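Local coordinates for protein oxalate biosynthetic component 1 (Burkholderia thailandensis, PDB 5IKY) that produces oxalate in quorum sensing-dependent oxalogenesis, acting as a bifunctional enzyme with serine hydrolase and additional lyase activity, at residues 345-349 against 368-373; 360-365 against 438-443; 280-284 against 320-326. The contacts are given in a common frame with arbitrary orientation. Numbering follows the deposited sequence.

The three contacts illustrate how different parts of a (beta/alpha)8 barrel are held by distinct chemistry. Interaction 1 joins a barrel strand to the end of helix 365-370, the second of two helices between that strand and the next, through buried aliphatic side chains and, at its more open end, water. Interaction 2 lies farther out, where a helix-to-helix connection meets the end of helix 418-442; one amide hydrogen bond complements its apolar and aromatic contacts. Both use helix 365-370, and touch where Val369 CG2 lies 4.0 Å from Phe443 CD1. Interaction 3, about 23 Å from interaction 1 between centres, is a buried loop-loop contact near the magnesium ion, relying on aromatic faces and a cation-pi stack.

Interaction 1. Residues 345-349 against 368-373; sequences VRPEI and LVKAGV
Strand-to-helix packing within one beta-alpha-beta crossover of a (beta/alpha)8, or TIM-type, barrel makes this contact. Residues 345-349 lead into and form the start of strand 346-351, while 368-373 carry the end of helix 365-370 and the turn toward the next parallel strand, 375-380. The former are extended; in the latter Gly372 is the first residue to leave helical phi/psi, its positive phi (122/138) turning the chain away after Gly372 N has bonded to Val369 O at 2.9 Å. Closest in register are Arg346 and Gly372, with CA atoms 6.4 Å apart. Glycine suits this point twice over, since a CB would be jammed against the preceding carbonyl and would clash with Arg346 NE.

The apolar half is a small cluster. Ile349 (m, m) brings CD1 to 3.6 Å from CD2 of Leu368 (m, t), and Pro347 CG lies 3.9 Å from Ala371 CB and 4.4 Å from Leu368 CD2. Ile349 and Pro347 also touch Phe313 of the adjacent strand 310-313.

The other half is polar. Arg346 starts out in t and then bends, so that CD comes to 3.3 Å from Gly372 O and one face of the guanidinium lies over the carbonyl carbons of Gly372 and Val373; its NH1 is hydrogen-bonded to Leu525 O. Two waters complete the link: water 2 accepts from Arg346 NE at 2.9 Å and donates weakly to Ala371 O at 3.4 Å, whereas water 1 joins two backbone carbonyls, donating to Val345 O at 2.9 Å and to Ala371 O at 2.7 Å.

Interaction 2. Residues 360-365 against 438-443; sequences SVTLYQ and KLRDNF
Where a long helix ends against a connection between two short ones, a side-chain amide can meet the last helical carbonyl; residues 438-443, helical to Asn442, provide an example against 360-365. The latter has no regular helix or strand across its connection, and Gln365 N bonds weakly to Thr362 O (3.4 Å). Val361 and Asn442 are nearest in register, with CA atoms 5.8 Å apart. Lys438 contributes its carbonyl and the base of its side chain: Val361 CG1 is 4.0 Å from Lys438 O and 4.2 Å from Lys438 CG. Leu439 (m, t) extends CD2 to 4.1 Å from the same Val361 CG1. A helical turn after Lys438, Asn442 (m) folds back so that ND2 donates to Lys438 O at 2.8 Å, while its CG packs 3.6 Å from Val361 CB. The backbone of Asn442 holds the direct polar link: Gln365 (t, m) donates from NE2 to Asn442 O at 2.6 Å. Phe443 then leaves the helix at -134/93 and, with chi1 in m, brings its ring against the 360-365 connection, with Ser360 O 3.4 Å from Phe443 CZ near the ring plane and Gln365 CG 3.9 Å from CZ. On the outside of the barrel, helix 418-442 thus ends against the joint of helices 354-360 and 365-370, while Leu439 and Phe443 reach inward to Phe377 of strand 375-380, and Leu439 also touches Ile448 of strand 446-451.

Interaction 3. Residues 280-284 against 320-326; sequences TSARG and FQAGGGY
The loops after two neighbouring barrel strands, 280-284 and 320-326, meet here by covering aromatic rings with backbone and side-chain atoms. Thr280 lies next to strand 310-313, its OG1 bonded to Ser312 O. Ser281 (t) forms an ST turn, OG accepting from Arg283 N at 3.0 Å, and this OG is also 3.2 Å from Tyr326 CE1; the turn presents Ser281 CA and Ala282 N to one face of the Tyr326 ring, whose chi1 is p. Ala282 CB adds an apolar contact with Tyr326 CB at 3.9 Å. The CA atoms of Arg283 and Gly325 are 5.0 Å apart. Arg283 runs out fully extended, with Arg283 CB 3.8 Å from Tyr326 CD1, and lays its guanidinium flat on Phe320 (m): centres 3.6 Å apart, planes at 12°, a cation-pi stack. Gly284 then turns the chain with positive phi. In the partner segment, a type I beta turn from Phe320 to Gly323 and Gly324 connect antiparallel strands 318-319 and 325-326. With the side chain of Ser281 about 6 Å from the magnesium ion bound at His227 and Glu477, these loops lie at the C-terminal ends of the parallel strands, where TIM barrels carry their active sites.

Interaction 1. Residues 345-349 against 368-373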
loop_
_atom_site.group_PDB
_atom_site.type_symbol
_atom_site.label_atom_id
_atom_site.label_comp_id
_atom_site.label_asym_id
_atom_site.label_seq_id
_atom_site.Cartn_x
_atom_site.Cartn_y
_atom_site.Cartn_z
ATOM N N VAL A 345 6.462 -9.566 -21.943
ATOM C CA VAL A 345 5.976 -10.463 -20.907
ATOM C C VAL A 345 6.954 -11.611 -20.658
ATOM O O VAL A 345 7.422 -12.257 -21.593
ATOM C CB VAL A 345 4.595 -11.034 -21.275
ATOM C CG1 VAL A 345 4.079 -11.941 -20.170
ATOM C CG2 VAL A 345 3.616 -9.903 -21.545
ATOM N N ARG A 346 7.265 -11.842 -19.388
ATOM C CA ARG A 346 8.104 -12.958 -18.974
ATOM C C ARG A 346 7.229 -14.151 -18.619
ATOM O O ARG A 346 6.290 -14.022 -17.841
ATOM C CB ARG A 346 8.968 -12.559 -17.777
ATOM C CG ARG A 346 9.878 -13.658 -17.247
ATOM C CD ARG A 346 11.301 -13.474 -17.745
ATOM N NE ARG A 346 11.794 -12.117 -17.519
ATOM C CZ ARG A 346 12.490 -11.734 -16.452
ATOM N NH1 ARG A 346 12.889 -10.475 -16.341
ATOM N NH2 ARG A 346 12.794 -12.604 -15.499
ATOM N N PRO A 347 7.519 -15.322 -19.197
ATOM C CA PRO A 347 6.703 -16.489 -18.848
ATOM C C PRO A 347 6.972 -16.979 -17.430
ATOM O O PRO A 347 8.087 -16.837 -16.935
ATOM C CB PRO A 347 7.136 -17.540 -19.874
ATOM C CG PRO A 347 8.518 -17.145 -20.253
ATOM C CD PRO A 347 8.543 -15.639 -20.206
ATOM N N GLU A 348 5.951 -17.529 -16.781
ATOM C CA GLU A 348 6.164 -18.294 -15.561
ATOM C C GLU A 348 5.814 -19.738 -15.840
ATOM O O GLU A 348 4.671 -20.059 -16.171
ATOM C CB GLU A 348 5.326 -17.775 -14.398
ATOM C CG GLU A 348 5.659 -18.444 -13.073
ATOM C CD GLU A 348 4.635 -18.151 -11.993
ATOM O OE1 GLU A 348 3.428 -18.102 -12.311
ATOM O OE2 GLU A 348 5.043 -17.959 -10.827
ATOM N N ILE A 349 6.802 -20.612 -15.712
ATOM C CA ILE A 349 6.590 -22.014 -16.016
ATOM C C ILE A 349 5.774 -22.673 -14.920
ATOM O O ILE A 349 6.248 -22.847 -13.799
ATOM C CB ILE A 349 7.917 -22.766 -16.181
ATOM C CG1 ILE A 349 8.940 -21.892 -16.916
ATOM C CG2 ILE A 349 7.688 -24.088 -16.897
ATOM C CD1 ILE A 349 8.513 -21.476 -18.298
ATOM N N LEU A 368 13.401 -20.752 -23.482
ATOM C CA LEU A 368 12.976 -20.150 -22.219
ATOM C C LEU A 368 14.008 -19.167 -21.676
ATOM O O LEU A 368 13.651 -18.136 -21.107
ATOM C CB LEU A 368 12.688 -21.232 -21.180
ATOM C CG LEU A 368 11.375 -21.984 -21.399
ATOM C CD1 LEU A 368 11.183 -23.061 -20.344
ATOM C CD2 LEU A 368 10.212 -21.003 -21.398
ATOM N N VAL A 369 15.287 -19.492 -21.844
ATOM C CA VAL A 369 16.351 -18.571 -21.464
ATOM C C VAL A 369 16.248 -17.311 -22.315
ATOM O O VAL A 369 16.300 -16.192 -21.799
ATOM C CB VAL A 369 17.745 -19.206 -21.628
ATOM C CG1 VAL A 369 18.829 -18.146 -21.579
ATOM C CG2 VAL A 369 17.975 -20.262 -20.558
ATOM N N LYS A 370 16.067 -17.507 -23.618
ATOM C CA LYS A 370 15.899 -16.404 -24.563
ATOM C C LYS A 370 14.691 -15.536 -24.212
ATOM O O LYS A 370 14.647 -14.354 -24.552
ATOM C CB LYS A 370 15.762 -16.946 -25.990
ATOM C CG LYS A 370 15.681 -15.874 -27.066
ATOM C CD LYS A 370 15.314 -16.468 -28.417
ATOM C CE LYS A 370 15.118 -15.382 -29.464
ATOM N NZ LYS A 370 14.648 -15.931 -30.765
ATOM N N ALA A 371 13.720 -16.124 -23.522
ATOM C CA ALA A 371 12.506 -15.407 -23.144
ATOM C C ALA A 371 12.753 -14.441 -21.986
ATOM O O ALA A 371 11.869 -13.664 -21.621
ATOM C CB ALA A 371 11.399 -16.392 -22.780
ATOM N N GLY A 372 13.949 -14.497 -21.406
ATOM C CA GLY A 372 14.326 -13.573 -20.352
ATOM C C GLY A 372 14.713 -14.227 -19.038
ATOM O O GLY A 372 14.060 -15.165 -18.577
ATOM N N VAL A 373 15.776 -13.715 -18.428
ATOM C CA VAL A 373 16.295 -14.265 -17.182
ATOM C C VAL A 373 16.158 -13.254 -16.039
ATOM O O VAL A 373 16.183 -12.048 -16.273
ATOM C CB VAL A 373 17.772 -14.687 -17.336
ATOM C CG1 VAL A 373 17.889 -15.839 -18.317
ATOM C CG2 VAL A 373 18.619 -13.510 -17.785
HETATM O O HOH W 1 9.791 -12.871 -23.162
HETATM O O HOH W 2 11.075 -10.791 -20.004
#

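Interaction 2. Residues 360-365 against 438-443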
loop_
_atom_site.group_PDB
_atom_site.type_symbol
_atom_site.label_atom_id
_atom_site.label_comp_id
_atom_site.label_asym_id
_atom_site.label_seq_id
_atom_site.Cartn_x
_atom_site.Cartn_y
_atom_site.Cartn_z
ATOM N N SER A 360 11.125 -28.843 -20.234
ATOM C CA SER A 360 11.740 -27.563 -19.897
ATOM C C SER A 360 13.263 -27.602 -19.956
ATOM O O SER A 360 13.890 -26.667 -20.452
ATOM C CB SER A 360 11.302 -27.111 -18.503
ATOM O OG SER A 360 9.922 -26.812 -18.475
ATOM N N VAL A 361 13.861 -28.676 -19.446
ATOM C CA VAL A 361 15.315 -28.734 -19.329
ATOM C C VAL A 361 15.976 -29.258 -20.598
ATOM O O VAL A 361 17.205 -29.299 -20.693
ATOM C CB VAL A 361 15.750 -29.608 -18.140
ATOM C CG1 VAL A 361 15.109 -29.100 -16.856
ATOM C CG2 VAL A 361 15.399 -31.070 -18.391
ATOM N N THR A 362 15.168 -29.659 -21.572
ATOM C CA THR A 362 15.717 -30.136 -22.833
ATOM C C THR A 362 15.314 -29.231 -23.988
ATOM O O THR A 362 16.040 -28.310 -24.354
ATOM C CB THR A 362 15.272 -31.588 -23.143
ATOM O OG1 THR A 362 13.842 -31.664 -23.197
ATOM C CG2 THR A 362 15.786 -32.541 -22.078
ATOM N N LEU A 363 14.141 -29.494 -24.547
ATOM C CA LEU A 363 13.719 -28.855 -25.784
ATOM C C LEU A 363 13.421 -27.366 -25.630
ATOM O O LEU A 363 13.654 -26.580 -26.551
ATOM C CB LEU A 363 12.491 -29.571 -26.327
ATOM C CG LEU A 363 12.295 -29.530 -27.835
ATOM C CD1 LEU A 363 13.569 -29.922 -28.569
ATOM C CD2 LEU A 363 11.190 -30.488 -28.166
ATOM N N TYR A 364 12.902 -26.980 -24.470
ATOM C CA TYR A 364 12.527 -25.591 -24.228
ATOM C C TYR A 364 13.575 -24.826 -23.430
ATOM O O TYR A 364 13.389 -23.647 -23.133
ATOM C CB TYR A 364 11.179 -25.521 -23.504
ATOM C CG TYR A 364 9.996 -25.667 -24.429
ATOM C CD1 TYR A 364 9.475 -24.566 -25.101
ATOM C CD2 TYR A 364 9.408 -26.906 -24.643
ATOM C CE1 TYR A 364 8.395 -24.698 -25.957
ATOM C CE2 TYR A 364 8.326 -27.047 -25.488
ATOM C CZ TYR A 364 7.826 -25.941 -26.147
ATOM O OH TYR A 364 6.754 -26.081 -26.997
ATOM N N GLN A 365 14.675 -25.492 -23.093
ATOM C CA GLN A 365 15.712 -24.877 -22.270
ATOM C C GLN A 365 16.213 -23.583 -22.893
ATOM O O GLN A 365 16.242 -22.540 -22.241
ATOM C CB GLN A 365 16.872 -25.847 -22.055
ATOM C CG GLN A 365 17.749 -25.515 -20.858
ATOM C CD GLN A 365 18.753 -24.412 -21.147
ATOM O OE1 GLN A 365 19.118 -24.172 -22.299
ATOM N NE2 GLN A 365 19.196 -23.726 -20.100
ATOM N N LYS A 438 16.994 -30.481 -10.588
ATOM C CA LYS A 438 17.047 -30.605 -12.040
ATOM C C LYS A 438 16.882 -29.246 -12.717
ATOM O O LYS A 438 17.575 -28.939 -13.688
ATOM C CB LYS A 438 15.974 -31.578 -12.531
ATOM C CG LYS A 438 16.153 -32.034 -13.969
ATOM C CD LYS A 438 15.064 -33.019 -14.366
ATOM C CE LYS A 438 15.610 -34.138 -15.234
ATOM N NZ LYS A 438 14.509 -34.975 -15.787
ATOM N N LEU A 439 15.971 -28.432 -12.192
ATOM C CA LEU A 439 15.710 -27.107 -12.750
ATOM C C LEU A 439 16.881 -26.147 -12.527
ATOM O O LEU A 439 17.239 -25.383 -13.420
ATOM C CB LEU A 439 14.430 -26.521 -12.150
ATOM C CG LEU A 439 13.122 -27.197 -12.570
ATOM C CD1 LEU A 439 11.952 -26.649 -11.772
ATOM C CD2 LEU A 439 12.882 -27.021 -14.061
ATOM N N ARG A 440 17.471 -26.187 -11.335
ATOM C CA ARG A 440 18.626 -25.344 -11.023
ATOM C C ARG A 440 19.846 -25.719 -11.866
ATOM O O ARG A 440 20.633 -24.854 -12.249
ATOM C CB ARG A 440 18.988 -25.445 -9.539
ATOM C CG ARG A 440 17.829 -25.273 -8.576
ATOM C CD ARG A 440 17.704 -23.856 -8.059
ATOM N NE ARG A 440 17.026 -23.832 -6.766
ATOM C CZ ARG A 440 16.451 -22.756 -6.238
ATOM N NH1 ARG A 440 15.859 -22.835 -5.056
ATOM N NH2 ARG A 440 16.458 -21.603 -6.897
ATOM N N ASP A 441 20.004 -27.010 -12.147
ATOM C CA ASP A 441 21.160 -27.491 -12.899
ATOM C C ASP A 441 21.108 -27.089 -14.370
ATOM O O ASP A 441 22.145 -26.898 -15.005
ATOM C CB ASP A 441 21.279 -29.012 -12.785
ATOM C CG ASP A 441 21.688 -29.462 -11.395
ATOM O OD1 ASP A 441 22.025 -28.593 -10.563
ATOM O OD2 ASP A 441 21.678 -30.685 -11.136
ATOM N N ASN A 442 19.900 -26.959 -14.909
ATOM C CA ASN A 442 19.732 -26.597 -16.311
ATOM C C ASN A 442 19.403 -25.120 -16.519
ATOM O O ASN A 442 19.358 -24.640 -17.651
ATOM C CB ASN A 442 18.649 -27.463 -16.952
ATOM C CG ASN A 442 19.083 -28.906 -17.109
ATOM O OD1 ASN A 442 19.606 -29.299 -18.154
ATOM N ND2 ASN A 442 18.874 -29.705 -16.069
ATOM N N PHE A 443 19.179 -24.399 -15.426
ATOM C CA PHE A 443 18.910 -22.969 -15.506
ATOM C C PHE A 443 19.734 -22.220 -14.466
ATOM O O PHE A 443 19.313 -22.083 -13.316
ATOM C CB PHE A 443 17.417 -22.683 -15.316
ATOM C CG PHE A 443 16.555 -23.190 -16.439
ATOM C CD1 PHE A 443 16.446 -22.476 -17.620
ATOM C CD2 PHE A 443 15.851 -24.377 -16.313
ATOM C CE1 PHE A 443 15.655 -22.937 -18.658
ATOM C CE2 PHE A 443 15.057 -24.843 -17.348
ATOM C CZ PHE A 443 14.960 -24.123 -18.521
#

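Interaction 3. Residues 280-284 against 320-326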
loop_
_atom_site.group_PDB
_atom_site.type_symbol
_atom_site.label_atom_id
_atom_site.label_comp_id
_atom_site.label_asym_id
_atom_site.label_seq_id
_atom_site.Cartn_x
_atom_site.Cartn_y
_atom_site.Cartn_z
ATOM N N THR A 280 -2.836 -17.917 -18.519
ATOM C CA THR A 280 -3.129 -18.195 -19.920
ATOM C C THR A 280 -3.812 -19.552 -20.018
ATOM O O THR A 280 -4.030 -20.078 -21.109
ATOM C CB THR A 280 -1.859 -18.182 -20.792
ATOM O OG1 THR A 280 -0.978 -19.232 -20.373
ATOM C CG2 THR A 280 -1.142 -16.845 -20.671
ATOM N N SER A 281 -4.146 -20.101 -18.854
ATOM C CA SER A 281 -4.723 -21.435 -18.741
ATOM C C SER A 281 -6.023 -21.592 -19.522
ATOM O O SER A 281 -6.850 -20.679 -19.570
ATOM C CB SER A 281 -4.962 -21.768 -17.267
ATOM O OG SER A 281 -5.706 -22.960 -17.122
ATOM N N ALA A 282 -6.193 -22.759 -20.135
ATOM C CA ALA A 282 -7.434 -23.088 -20.823
ATOM C C ALA A 282 -8.194 -24.167 -20.055
ATOM O O ALA A 282 -9.007 -24.894 -20.624
ATOM C CB ALA A 282 -7.153 -23.542 -22.246
ATOM N N ARG A 283 -7.916 -24.262 -18.756
ATOM C CA ARG A 283 -8.600 -25.206 -17.877
ATOM C C ARG A 283 -10.094 -24.911 -17.820
ATOM O O ARG A 283 -10.500 -23.775 -17.578
ATOM C CB ARG A 283 -7.999 -25.157 -16.470
ATOM C CG ARG A 283 -8.553 -26.192 -15.501
ATOM C CD ARG A 283 -7.883 -26.055 -14.141
ATOM N NE ARG A 283 -8.201 -27.158 -13.237
ATOM C CZ ARG A 283 -7.648 -27.319 -12.037
ATOM N NH1 ARG A 283 -7.991 -28.352 -11.278
ATOM N NH2 ARG A 283 -6.747 -26.448 -11.598
ATOM N N GLY A 284 -10.908 -25.937 -18.047
ATOM C CA GLY A 284 -12.350 -25.775 -18.075
ATOM C C GLY A 284 -12.874 -25.655 -19.493
ATOM O O GLY A 284 -14.084 -25.645 -19.722
ATOM N N PHE A 320 -5.301 -33.298 -15.331
ATOM C CA PHE A 320 -5.652 -33.552 -13.937
ATOM C C PHE A 320 -6.310 -34.917 -13.778
ATOM O O PHE A 320 -7.182 -35.289 -14.564
ATOM C CB PHE A 320 -6.589 -32.464 -13.406
ATOM C CG PHE A 320 -6.014 -31.077 -13.471
ATOM C CD1 PHE A 320 -5.241 -30.584 -12.433
ATOM C CD2 PHE A 320 -6.258 -30.262 -14.565
ATOM C CE1 PHE A 320 -4.713 -29.306 -12.487
ATOM C CE2 PHE A 320 -5.734 -28.982 -14.626
ATOM C CZ PHE A 320 -4.960 -28.504 -13.586
ATOM N N GLN A 321 -5.888 -35.661 -12.758
ATOM C CA GLN A 321 -6.517 -36.937 -12.436
ATOM C C GLN A 321 -7.961 -36.730 -11.992
ATOM O O GLN A 321 -8.821 -37.576 -12.233
ATOM C CB GLN A 321 -5.737 -37.669 -11.344
ATOM C CG GLN A 321 -4.350 -38.118 -11.766
ATOM C CD GLN A 321 -3.819 -39.248 -10.904
ATOM O OE1 GLN A 321 -4.576 -39.921 -10.203
ATOM N NE2 GLN A 321 -2.510 -39.464 -10.955
ATOM N N ALA A 322 -8.218 -35.598 -11.343
ATOM C CA ALA A 322 -9.561 -35.256 -10.888
ATOM C C ALA A 322 -10.430 -34.802 -12.054
ATOM O O ALA A 322 -11.619 -34.539 -11.887
ATOM C CB ALA A 322 -9.500 -34.175 -9.820
ATOM N N GLY A 323 -9.830 -34.710 -13.235
ATOM C CA GLY A 323 -10.567 -34.360 -14.432
ATOM C C GLY A 323 -10.255 -32.967 -14.936
ATOM O O GLY A 323 -9.841 -32.091 -14.174
ATOM N N GLY A 324 -10.465 -32.760 -16.230
ATOM C CA GLY A 324 -10.188 -31.477 -16.842
ATOM C C GLY A 324 -8.736 -31.373 -17.257
ATOM O O GLY A 324 -7.990 -32.354 -17.213
ATOM N N GLY A 325 -8.333 -30.174 -17.656
ATOM C CA GLY A 325 -6.984 -29.945 -18.129
ATOM C C GLY A 325 -6.985 -29.348 -19.521
ATOM O O GLY A 325 -8.042 -29.070 -20.088
ATOM N N TYR A 326 -5.796 -29.154 -20.075
ATOM C CA TYR A 326 -5.656 -28.522 -21.379
ATOM C C TYR A 326 -4.329 -28.913 -22.013
ATOM O O TYR A 326 -3.378 -29.273 -21.319
ATOM C CB TYR A 326 -5.771 -26.998 -21.255
ATOM C CG TYR A 326 -4.898 -26.393 -20.174
ATOM C CD1 TYR A 326 -5.302 -26.397 -18.842
ATOM C CD2 TYR A 326 -3.676 -25.807 -20.484
ATOM C CE1 TYR A 326 -4.510 -25.847 -17.852
ATOM C CE2 TYR A 326 -2.879 -25.250 -19.496
ATOM C CZ TYR A 326 -3.302 -25.274 -18.184
ATOM O OH TYR A 326 -2.516 -24.725 -17.196
#